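Long-range contacts in EchA1_1 (Mycobacterium avium subsp. paratuberculosis, PDB 3R9T), which probably catalyses the reversible hydration of 2-enoyl-CoA thioesters to (3S)-3-hydroxyacyl-CoA in fatty acid metabolism, as an enoyl-CoA hydratase of the crotonase family: residues V127-A132 with V187-V192; A154-R159 with W180-E185. All coordinates share one frame; numbering follows the deposited sequence.

In the fold
Contact 1 joins the end of strand 125-129 to strand 185-187, the outermost strand of the six-stranded sheet in this chain, and to the loop that leads into helix 192-204. Contact 2, nested along the chain inside the loop closed by contact 1, packs the end of helix 149-156 against the end of helix 174-180. Their centres are about 18 Å apart, yet they share the strand pair 125-129 and 185-187, since A128 and E185 bond through their backbones. Contact 1 is partly buried, with V127 and V192 buried and charged groups at the surface, and meets no other subunit. Contact 2 is buried, apolar and water-bridged, and other subunits of the trimer reach it.

Contact 1 (V127-A132 with V187-V192); sequences VADERA and VEAGSV
D129 and V187 pair as neighbours on parallel strands, their CA atoms 5.1 Å apart. V187 N donates to A128 O at 2.9 Å, and V187 O accepts from E130 N, so the backbone of V187 holds both residues that flank D129. On the face of the sheet that D129 and V187 share, V127 CG1 lies 3.8 Å from V187 CG1, the two side chains crossing at about a right angle, and V192 CG2 packs on V127 CG1. Compact branched valines suit this position between sheet and helix 192-204, whose A195 touches both V127 and V187. The pairing extends the six-stranded crotonase-fold sheet to its outermost strand in this chain, 185-187. Beyond it, D129 turns its carboxylate, with CG anti to the backbone N (chi1 -169°), toward the type II turn 188-191. There G190, whose positive phi (88°) favours glycine, donates from N to D129 OD2 at 2.9 Å in an almost straight bond (175°), while R131 NH2 reaches the same oxygen from the opposite face of the carboxylate. R131 NE takes D129 OD1, 2.9 Å away, and R131 N completes an Asx turn on that oxygen; the side-on, two-nitrogen grip fixes the rotation of the carboxylate. A189 CB lies over one face of the R131 guanidinium, whose NH1 also pairs with D64. In one of its two conformers, E130 OE2 accepts from A189 N on its anti lone pair.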
# COMPACT_ATOMS: atom_id res chain seq x y z
N VAL B 127 10.34 -2.71 -16.45
CA VAL B 127 11.12 -1.69 -17.15
C VAL B 127 10.32 -1.30 -18.40
O VAL B 127 9.86 -2.17 -19.14
CB VAL B 127 12.48 -2.26 -17.52
CG1 VAL B 127 13.35 -1.23 -18.25
CG2 VAL B 127 13.17 -2.78 -16.26
N ALA B 128 10.16 0.00 -18.64
CA ALA B 128 9.36 0.47 -19.78
C ALA B 128 10.10 1.44 -20.68
O ALA B 128 10.76 2.35 -20.20
CB ALA B 128 8.09 1.13 -19.29
N ASP B 129 9.96 1.22 -21.98
CA ASP B 129 10.26 2.21 -23.01
C ASP B 129 9.50 3.51 -22.67
O ASP B 129 8.33 3.47 -22.27
CB ASP B 129 9.80 1.62 -24.34
CG ASP B 129 10.27 2.39 -25.55
OD1 ASP B 129 9.86 3.56 -25.70
OD2 ASP B 129 11.01 1.80 -26.37
N GLU B 130 10.17 4.66 -22.84
CA GLU B 130 9.59 5.98 -22.54
C GLU B 130 8.27 6.19 -23.27
O GLU B 130 7.42 6.95 -22.82
CB GLU B 130 10.59 7.11 -22.90
CG GLU B 130 11.10 7.07 -24.36
CD GLU B 130 12.10 8.18 -24.71
OE1 GLU B 130 11.81 9.36 -24.43
OE2 GLU B 130 13.17 7.85 -25.29
N ARG B 131 8.10 5.51 -24.41
CA ARG B 131 6.88 5.63 -25.22
C ARG B 131 5.69 4.82 -24.71
O ARG B 131 4.56 5.00 -25.18
CB ARG B 131 7.18 5.21 -26.65
CG ARG B 131 8.13 6.11 -27.41
CD ARG B 131 8.55 5.43 -28.71
NE ARG B 131 9.31 4.21 -28.46
CZ ARG B 131 9.77 3.40 -29.42
NH1 ARG B 131 9.55 3.68 -30.70
NH2 ARG B 131 10.44 2.30 -29.09
N ALA B 132 5.94 3.89 -23.79
CA ALA B 132 4.89 2.98 -23.33
C ALA B 132 3.79 3.72 -22.63
O ALA B 132 4.03 4.70 -21.94
CB ALA B 132 5.46 1.91 -22.40
N VAL B 187 13.20 3.87 -19.76
CA VAL B 187 14.42 3.86 -20.54
C VAL B 187 14.22 4.44 -21.93
O VAL B 187 13.10 4.55 -22.43
CB VAL B 187 15.00 2.44 -20.63
CG1 VAL B 187 15.24 1.88 -19.23
CG2 VAL B 187 14.08 1.52 -21.44
N GLU B 188 15.33 4.83 -22.52
CA GLU B 188 15.31 5.35 -23.87
C GLU B 188 14.65 4.41 -24.86
O GLU B 188 14.81 3.19 -24.80
CB GLU B 188 16.73 5.65 -24.34
CG GLU B 188 17.21 7.01 -23.95
CD GLU B 188 18.27 7.48 -24.90
OE1 GLU B 188 18.09 8.55 -25.52
OE2 GLU B 188 19.27 6.75 -25.06
N ALA B 189 13.92 5.03 -25.78
CA ALA B 189 13.25 4.34 -26.87
C ALA B 189 14.16 3.29 -27.48
O ALA B 189 15.30 3.58 -27.87
CB ALA B 189 12.81 5.35 -27.94
N GLY B 190 13.64 2.06 -27.54
CA GLY B 190 14.30 0.91 -28.17
C GLY B 190 15.24 0.09 -27.30
O GLY B 190 15.74 -0.95 -27.76
N SER B 191 15.50 0.53 -26.07
CA SER B 191 16.51 -0.12 -25.21
C SER B 191 15.90 -1.01 -24.11
O SER B 191 16.62 -1.46 -23.21
CB SER B 191 17.44 0.92 -24.56
OG SER B 191 16.80 1.68 -23.54
N VAL B 192 14.60 -1.29 -24.19
CA VAL B 192 13.91 -1.93 -23.06
C VAL B 192 14.40 -3.35 -22.76
O VAL B 192 14.55 -3.72 -21.60
CB VAL B 192 12.36 -1.87 -23.14
CG1 VAL B 192 11.79 -3.00 -24.01
CG2 VAL B 192 11.79 -1.97 -21.73
O HOH W 1 12.29 -0.64 -26.33

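Contact 2 (A154-R159 with W180-E185); sequences AEQLPR and WGLINE
Q156 and L182 bring the backbones nearest, their CA atoms 6.0 Å apart, and no direct hydrogen bond joins the segments. L182 CG stands anti to the backbone N (chi1 177°), and from there the CD1 branch comes 4.1 Å from Q156 CB, the two side chains crossing at about a right angle. L157 packs by its branched end on L182 CB, though the exact placing of its CD2 is uncertain. L157 continues into the apolar layer formed by A162 and L165 of helix 159-168, a place suited to a branched aliphatic residue. Next to it, P158 CG comes 3.8 Å from W180 CE3, approaching the indole obliquely. P158 stands just before helix 159-168, where the lack of an N-H costs the helix no bond. G181 ends helix 174-180 in a Schellman motif; its positive phi, 95°, is readily adopted by glycine and turns the chain toward strand 185-187. A water bridges the backbones, donating to Q156 O at 2.8 Å and to G181 O at 2.7 Å; a second lies between Q156 O and W180 O, but its link to W180 O is unusually short and doubtful. The Q156 amide is held by other partners, NE2 by L121 O and OE1 by K160 of the second subunit, while P158 packs on G181 of the third. Two helix ends are thus joined by apolar side chains, and the carbonyl oxygens of Q156 and G181, acceptors that cannot bond each other, are reconciled by a water donating to both.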
# COMPACT_ATOMS: atom_id res chain seq x y z
N ALA B 154 -5.00 -1.35 -7.06
CA ALA B 154 -4.96 -0.62 -5.81
C ALA B 154 -3.98 -1.20 -4.80
O ALA B 154 -3.71 -0.59 -3.77
CB ALA B 154 -6.35 -0.50 -5.18
N GLU B 155 -3.47 -2.39 -5.10
CA GLU B 155 -2.39 -2.98 -4.30
C GLU B 155 -1.01 -2.44 -4.65
O GLU B 155 -0.07 -2.55 -3.84
CB GLU B 155 -2.41 -4.48 -4.50
CG GLU B 155 -3.60 -5.12 -3.85
CD GLU B 155 -3.73 -6.61 -4.09
OE1 GLU B 155 -2.98 -7.17 -4.93
OE2 GLU B 155 -4.61 -7.23 -3.44
N GLN B 156 -0.87 -1.87 -5.84
CA GLN B 156 0.43 -1.46 -6.35
C GLN B 156 0.59 0.03 -6.62
O GLN B 156 1.70 0.48 -6.89
CB GLN B 156 0.76 -2.27 -7.58
CG GLN B 156 0.70 -3.75 -7.31
CD GLN B 156 1.24 -4.60 -8.43
OE1 GLN B 156 2.03 -4.13 -9.25
NE2 GLN B 156 0.80 -5.86 -8.49
N LEU B 157 -0.51 0.76 -6.57
CA LEU B 157 -0.54 2.20 -6.72
C LEU B 157 -1.30 2.76 -5.52
O LEU B 157 -2.11 2.06 -4.93
CB LEU B 157 -1.31 2.57 -7.99
CG LEU B 157 -0.63 2.64 -9.35
CD1 LEU B 157 -1.64 2.99 -10.42
CD2 LEU B 157 0.42 3.71 -9.33
N PRO B 158 -1.06 4.03 -5.16
CA PRO B 158 -1.85 4.62 -4.09
C PRO B 158 -3.33 4.48 -4.38
O PRO B 158 -3.79 4.60 -5.52
CB PRO B 158 -1.44 6.09 -4.12
CG PRO B 158 -0.05 6.05 -4.62
CD PRO B 158 -0.06 4.99 -5.67
N ARG B 159 -4.09 4.20 -3.35
CA ARG B 159 -5.48 3.87 -3.53
C ARG B 159 -6.24 4.86 -4.41
O ARG B 159 -6.91 4.44 -5.35
CB ARG B 159 -6.15 3.76 -2.17
CG ARG B 159 -7.64 3.88 -2.19
CD ARG B 159 -8.26 2.65 -2.76
NE ARG B 159 -8.16 1.52 -1.84
CZ ARG B 159 -8.68 0.33 -2.06
NH1 ARG B 159 -9.35 0.09 -3.19
NH2 ARG B 159 -8.54 -0.64 -1.16
N TRP B 180 4.70 6.84 -9.51
CA TRP B 180 3.80 6.31 -8.48
C TRP B 180 4.39 5.05 -7.85
O TRP B 180 3.94 4.60 -6.80
CB TRP B 180 2.38 6.09 -9.04
CG TRP B 180 1.63 7.40 -9.27
CD1 TRP B 180 1.13 7.88 -10.46
CD2 TRP B 180 1.36 8.40 -8.29
NE1 TRP B 180 0.55 9.11 -10.26
CE2 TRP B 180 0.68 9.46 -8.93
CE3 TRP B 180 1.63 8.51 -6.92
CZ2 TRP B 180 0.27 10.60 -8.26
CZ3 TRP B 180 1.22 9.65 -6.25
CH2 TRP B 180 0.54 10.67 -6.92
N GLY B 181 5.41 4.49 -8.49
CA GLY B 181 6.09 3.30 -7.97
C GLY B 181 5.54 2.02 -8.55
O GLY B 181 5.85 0.90 -8.13
N LEU B 182 4.74 2.19 -9.58
CA LEU B 182 4.18 1.07 -10.32
C LEU B 182 5.06 0.28 -11.33
O LEU B 182 4.81 -0.91 -11.63
CB LEU B 182 3.04 1.62 -11.11
CG LEU B 182 2.36 0.60 -12.02
CD1 LEU B 182 1.70 -0.51 -11.16
CD2 LEU B 182 1.33 1.26 -12.93
N ILE B 183 5.96 0.99 -11.97
CA ILE B 183 7.02 0.35 -12.74
C ILE B 183 8.29 0.83 -12.09
O ILE B 183 8.27 1.80 -11.30
CB ILE B 183 6.96 0.68 -14.24
CG1 ILE B 183 7.26 2.16 -14.50
CG2 ILE B 183 5.59 0.25 -14.83
CD1 ILE B 183 7.46 2.47 -15.99
N ASN B 184 9.39 0.17 -12.42
CA ASN B 184 10.68 0.45 -11.80
C ASN B 184 11.54 1.48 -12.49
O ASN B 184 12.25 2.25 -11.81
CB ASN B 184 11.46 -0.85 -11.68
CG ASN B 184 10.79 -1.83 -10.74
OD1 ASN B 184 10.03 -2.69 -11.17
ND2 ASN B 184 11.04 -1.68 -9.43
N GLU B 185 11.49 1.49 -13.82
CA GLU B 185 12.38 2.34 -14.57
C GLU B 185 11.88 2.61 -15.99
O GLU B 185 11.15 1.81 -16.58
CB GLU B 185 13.78 1.74 -14.51
CG GLU B 185 14.11 0.80 -15.55
CD GLU B 185 15.61 0.53 -15.58
OE1 GLU B 185 15.96 -0.57 -15.99
OE2 GLU B 185 16.43 1.39 -15.18
O HOH W 2 4.10 -0.94 -7.12
O HOH W 3 2.62 2.84 -5.62